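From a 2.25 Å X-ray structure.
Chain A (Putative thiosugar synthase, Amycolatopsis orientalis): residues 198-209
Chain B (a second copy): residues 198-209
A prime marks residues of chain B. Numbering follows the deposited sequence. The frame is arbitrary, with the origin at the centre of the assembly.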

# COMPACT_ATOMS: atom_id res chain seq x y z
N GLY A 198 -1.35 -7.12 -9.12
CA GLY A 198 -0.25 -8.05 -8.90
C GLY A 198 0.09 -8.23 -7.43
O GLY A 198 0.45 -9.34 -7.02
N SER A 199 -0.01 -7.16 -6.64
CA SER A 199 0.35 -7.21 -5.23
C SER A 199 -0.34 -6.12 -4.41
O SER A 199 -1.05 -5.27 -4.96
N ALA A 200 -0.10 -6.14 -3.11
CA ALA A 200 -0.73 -5.23 -2.17
C ALA A 200 -0.50 -3.74 -2.47
O ALA A 200 -1.38 -2.92 -2.21
N ARG A 201 0.67 -3.39 -2.99
CA ARG A 201 0.95 -2.00 -3.31
C ARG A 201 0.05 -1.44 -4.41
O ARG A 201 -0.22 -0.26 -4.42
N HIS A 202 -0.39 -2.30 -5.33
CA HIS A 202 -1.32 -1.90 -6.38
C HIS A 202 -2.71 -1.58 -5.80
O HIS A 202 -3.39 -0.66 -6.25
N VAL A 203 -3.12 -2.37 -4.81
CA VAL A 203 -4.38 -2.15 -4.12
C VAL A 203 -4.33 -0.80 -3.40
O VAL A 203 -5.23 0.00 -3.56
N ALA A 204 -3.28 -0.57 -2.61
CA ALA A 204 -3.11 0.73 -1.94
C ALA A 204 -3.17 1.88 -2.94
O ALA A 204 -3.82 2.89 -2.69
N GLU A 205 -2.49 1.71 -4.08
CA GLU A 205 -2.51 2.71 -5.13
C GLU A 205 -3.93 2.98 -5.66
O GLU A 205 -4.33 4.13 -5.80
N ALA A 206 -4.68 1.92 -5.94
CA ALA A 206 -6.05 2.09 -6.44
C ALA A 206 -6.88 2.95 -5.50
O ALA A 206 -7.58 3.84 -5.95
N MET A 207 -6.79 2.68 -4.21
CA MET A 207 -7.57 3.42 -3.23
C MET A 207 -7.15 4.89 -3.15
O MET A 207 -8.00 5.77 -2.94
N GLU A 208 -5.86 5.15 -3.35
CA GLU A 208 -5.36 6.53 -3.34
C GLU A 208 -5.77 7.32 -4.58
O GLU A 208 -5.67 8.53 -4.59
N LEU A 209 -6.25 6.63 -5.61
CA LEU A 209 -6.87 7.29 -6.77
C LEU A 209 -8.36 7.62 -6.52
O LEU A 209 -8.98 8.27 -7.34
N GLY B 198 5.34 10.13 0.16
CA GLY B 198 4.18 11.02 0.14
C GLY B 198 2.92 10.41 0.73
O GLY B 198 2.11 11.12 1.31
N SER B 199 2.75 9.10 0.60
CA SER B 199 1.51 8.45 1.03
C SER B 199 1.74 7.00 1.37
O SER B 199 2.85 6.49 1.27
N ALA B 200 0.66 6.33 1.78
CA ALA B 200 0.72 4.95 2.24
C ALA B 200 1.17 3.96 1.16
O ALA B 200 1.85 2.98 1.48
N ARG B 201 0.80 4.20 -0.09
CA ARG B 201 1.15 3.27 -1.17
C ARG B 201 2.66 3.22 -1.37
O ARG B 201 3.19 2.18 -1.75
N HIS B 202 3.34 4.33 -1.12
CA HIS B 202 4.80 4.40 -1.22
C HIS B 202 5.48 3.54 -0.16
O HIS B 202 6.51 2.93 -0.43
N VAL B 203 4.88 3.48 1.03
CA VAL B 203 5.37 2.64 2.11
C VAL B 203 5.21 1.16 1.76
O VAL B 203 6.15 0.37 1.90
N ALA B 204 4.01 0.78 1.31
CA ALA B 204 3.73 -0.59 0.89
C ALA B 204 4.72 -1.02 -0.20
O ALA B 204 5.24 -2.12 -0.16
N GLU B 205 5.00 -0.12 -1.14
CA GLU B 205 5.93 -0.40 -2.21
C GLU B 205 7.35 -0.67 -1.68
O GLU B 205 7.97 -1.67 -2.04
N ALA B 206 7.84 0.21 -0.81
CA ALA B 206 9.16 0.03 -0.18
C ALA B 206 9.30 -1.33 0.49
O ALA B 206 10.33 -1.99 0.36
N MET B 207 8.27 -1.77 1.19
CA MET B 207 8.33 -3.06 1.87
C MET B 207 8.35 -4.22 0.86
O MET B 207 9.02 -5.23 1.08
N GLU B 208 7.65 -4.04 -0.26
CA GLU B 208 7.65 -5.05 -1.33
C GLU B 208 8.99 -5.13 -2.08
O GLU B 208 9.23 -6.08 -2.81
N LEU B 209 9.86 -4.15 -1.89
CA LEU B 209 11.23 -4.23 -2.40
C LEU B 209 12.18 -4.92 -1.42
O LEU B 209 13.34 -5.13 -1.75

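The strongest polar feature of this contact is a carboxylate docked on the start of the partner helix, and it occurs twice, once in each direction, between helices that run nearly antiparallel, at 171°. Glu208′, near the C-terminal end of its helix, points toward the other chain and brings its carboxylate to the first turn there. Ser199, in the N-cap position with chi1 in p, donates from OG to Glu208′ OE2 at 2.6 Å, while the backbone Arg201 N donates to Glu208′ OE1 at 2.9 Å. The Arg201 side chain adds a salt bridge, with NH2 2.7 Å from Glu208′ OE2, and this oxygen sits at the guanidinium edge, near its plane. One carboxylate thus engages a hydroxyl, a backbone amide and a guanidinium. Arg201 N has no backbone acceptor within its own stretch, so an acceptor from the other chain suits it.

The second copy follows the same plan with the oxygen names exchanged. Ser199′ OG donates to Glu208 OE1 at 2.6 Å, and Arg201′ N donates to Glu208 OE2 at 3.0 Å. The salt bridge is looser here: Glu208 OE1 lies 3.3 Å from Arg201′ NE. The backbone-facing part of the motif is therefore reproduced closely, whereas the guanidiniums differ, with chi4 at -93° in Arg201 and 91° in Arg201′. Both Glu208 side chains take chi1 m and chi2 t, and both arginines take p, t, t, so the difference lies mainly at the arginine tips.

Moving outward, the arginine stems pack on the Glu205 side chains. Arg201 CD lies 3.6 Å from Glu205′ CG, and Glu205 CG lies 3.7 Å from Arg201′ CD. The glutamates leave their helices sideways, extended with chi1 and chi2 both t, and they contribute methylene contact here. Charge plays a lesser part: Glu205 OE1 is 4.4 Å from Arg201′ NH2 and well out of the guanidinium plane, so no N-H points at it.

Between these polar ends the close approach falls at alanine. Ala204 points toward the partner and rests its CB 3.9 Å from Arg201′ CA; reciprocally, Ala204′ CB is 4.1 Å from Arg201 CA. The helix axes approach to 8.5 Å, and the CA atoms of Ala204 and Arg201′ come within 5.0 Å. The side chain at this close approach is a single methyl. Ala200 points sideways, and its CB touches the docked carboxylate, 3.5 Å from Glu208′ OE1.

The other faces of the helices take no part. His202 and Ala206 direct their CA-to-CB bonds away, and Val203 and Met207 are out of reach of the other stretch. Read as a rule, the inward positions are Ser199, Arg201, Ala204 and Glu208: a small residue at the close approach, flanked by arginine and by a glutamate that reaches the start of the opposing helix.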

# COMPACT_ATOMS: atom_id res chain seq x y z
CB SER A 199 1.87 -7.07 -5.07
OG SER A 199 2.29 -5.75 -5.38
CB ALA A 200 -0.27 -5.53 -0.75
CB ARG A 201 2.42 -1.79 -3.69
CG ARG A 201 2.78 -2.19 -5.11
CD ARG A 201 4.19 -1.74 -5.43
NE ARG A 201 4.58 -2.10 -6.79
CZ ARG A 201 5.22 -3.22 -7.13
NH1 ARG A 201 5.52 -3.44 -8.41
NH2 ARG A 201 5.57 -4.12 -6.21
CB HIS A 202 -1.46 -2.99 -7.45
CG HIS A 202 -0.19 -3.29 -8.20
ND1 HIS A 202 0.80 -2.35 -8.41
CD2 HIS A 202 0.22 -4.42 -8.82
CE1 HIS A 202 1.78 -2.91 -9.12
NE2 HIS A 202 1.45 -4.16 -9.38
CB VAL A 203 -4.71 -3.29 -3.14
CG1 VAL A 203 -5.88 -2.93 -2.23
CG2 VAL A 203 -5.01 -4.56 -3.90
CB ALA A 204 -1.81 0.78 -1.16
CB GLU A 205 -1.58 2.31 -6.29
CG GLU A 205 -1.44 3.39 -7.35
CD GLU A 205 -0.51 3.02 -8.48
OE1 GLU A 205 -0.35 3.84 -9.41
OE2 GLU A 205 0.06 1.90 -8.46
CB ALA A 206 -6.72 0.74 -6.63
CB MET A 207 -7.46 2.78 -1.85
CG MET A 207 -7.86 1.32 -1.81
SD MET A 207 -9.52 0.99 -2.42
CE MET A 207 -10.49 1.63 -1.07
CB GLU A 208 -3.84 6.56 -3.15
CG GLU A 208 -3.45 6.09 -1.76
CD GLU A 208 -1.99 6.30 -1.41
OE1 GLU A 208 -1.20 6.79 -2.26
OE2 GLU A 208 -1.62 5.96 -0.27
CB LEU A 209 -6.77 6.41 -8.01
CG LEU A 209 -5.37 6.02 -8.49
CD1 LEU A 209 -5.50 5.15 -9.72
CD2 LEU A 209 -4.52 7.24 -8.79
CB SER B 199 0.46 8.58 -0.07
OG SER B 199 0.89 7.93 -1.26
CB ALA B 200 -0.63 4.52 2.79
CB ARG B 201 0.46 3.63 -2.48
CG ARG B 201 1.15 4.69 -3.32
CD ARG B 201 0.32 5.02 -4.54
NE ARG B 201 0.57 6.38 -5.02
CZ ARG B 201 1.48 6.71 -5.92
NH1 ARG B 201 1.62 7.98 -6.26
NH2 ARG B 201 2.28 5.78 -6.47
CB HIS B 202 5.27 5.84 -1.13
CG HIS B 202 4.80 6.70 -2.26
ND1 HIS B 202 4.59 8.05 -2.13
CD2 HIS B 202 4.48 6.39 -3.54
CE1 HIS B 202 4.16 8.55 -3.27
NE2 HIS B 202 4.09 7.56 -4.15
CB VAL B 203 4.66 2.95 3.44
CG1 VAL B 203 5.00 1.93 4.51
CG2 VAL B 203 5.03 4.35 3.93
CB ALA B 204 2.30 -0.72 0.39
CB GLU B 205 5.94 0.75 -3.21
CG GLU B 205 6.82 0.50 -4.43
CD GLU B 205 6.81 1.66 -5.41
OE1 GLU B 205 7.53 1.57 -6.43
OE2 GLU B 205 6.09 2.66 -5.17
CB ALA B 206 9.40 1.14 0.83
CB MET B 207 7.19 -3.21 2.87
CG MET B 207 7.14 -2.10 3.92
SD MET B 207 8.66 -1.90 4.88
CE MET B 207 8.63 -3.43 5.81
CB GLU B 208 6.50 -4.80 -2.32
CG GLU B 208 5.13 -5.15 -1.76
CD GLU B 208 4.00 -5.08 -2.78
OE1 GLU B 208 2.83 -5.22 -2.36
OE2 GLU B 208 4.27 -4.89 -3.99
CB LEU B 209 11.75 -2.83 -2.76
CG LEU B 209 10.95 -2.04 -3.79
CD1 LEU B 209 11.54 -0.66 -3.97
CD2 LEU B 209 10.89 -2.75 -5.14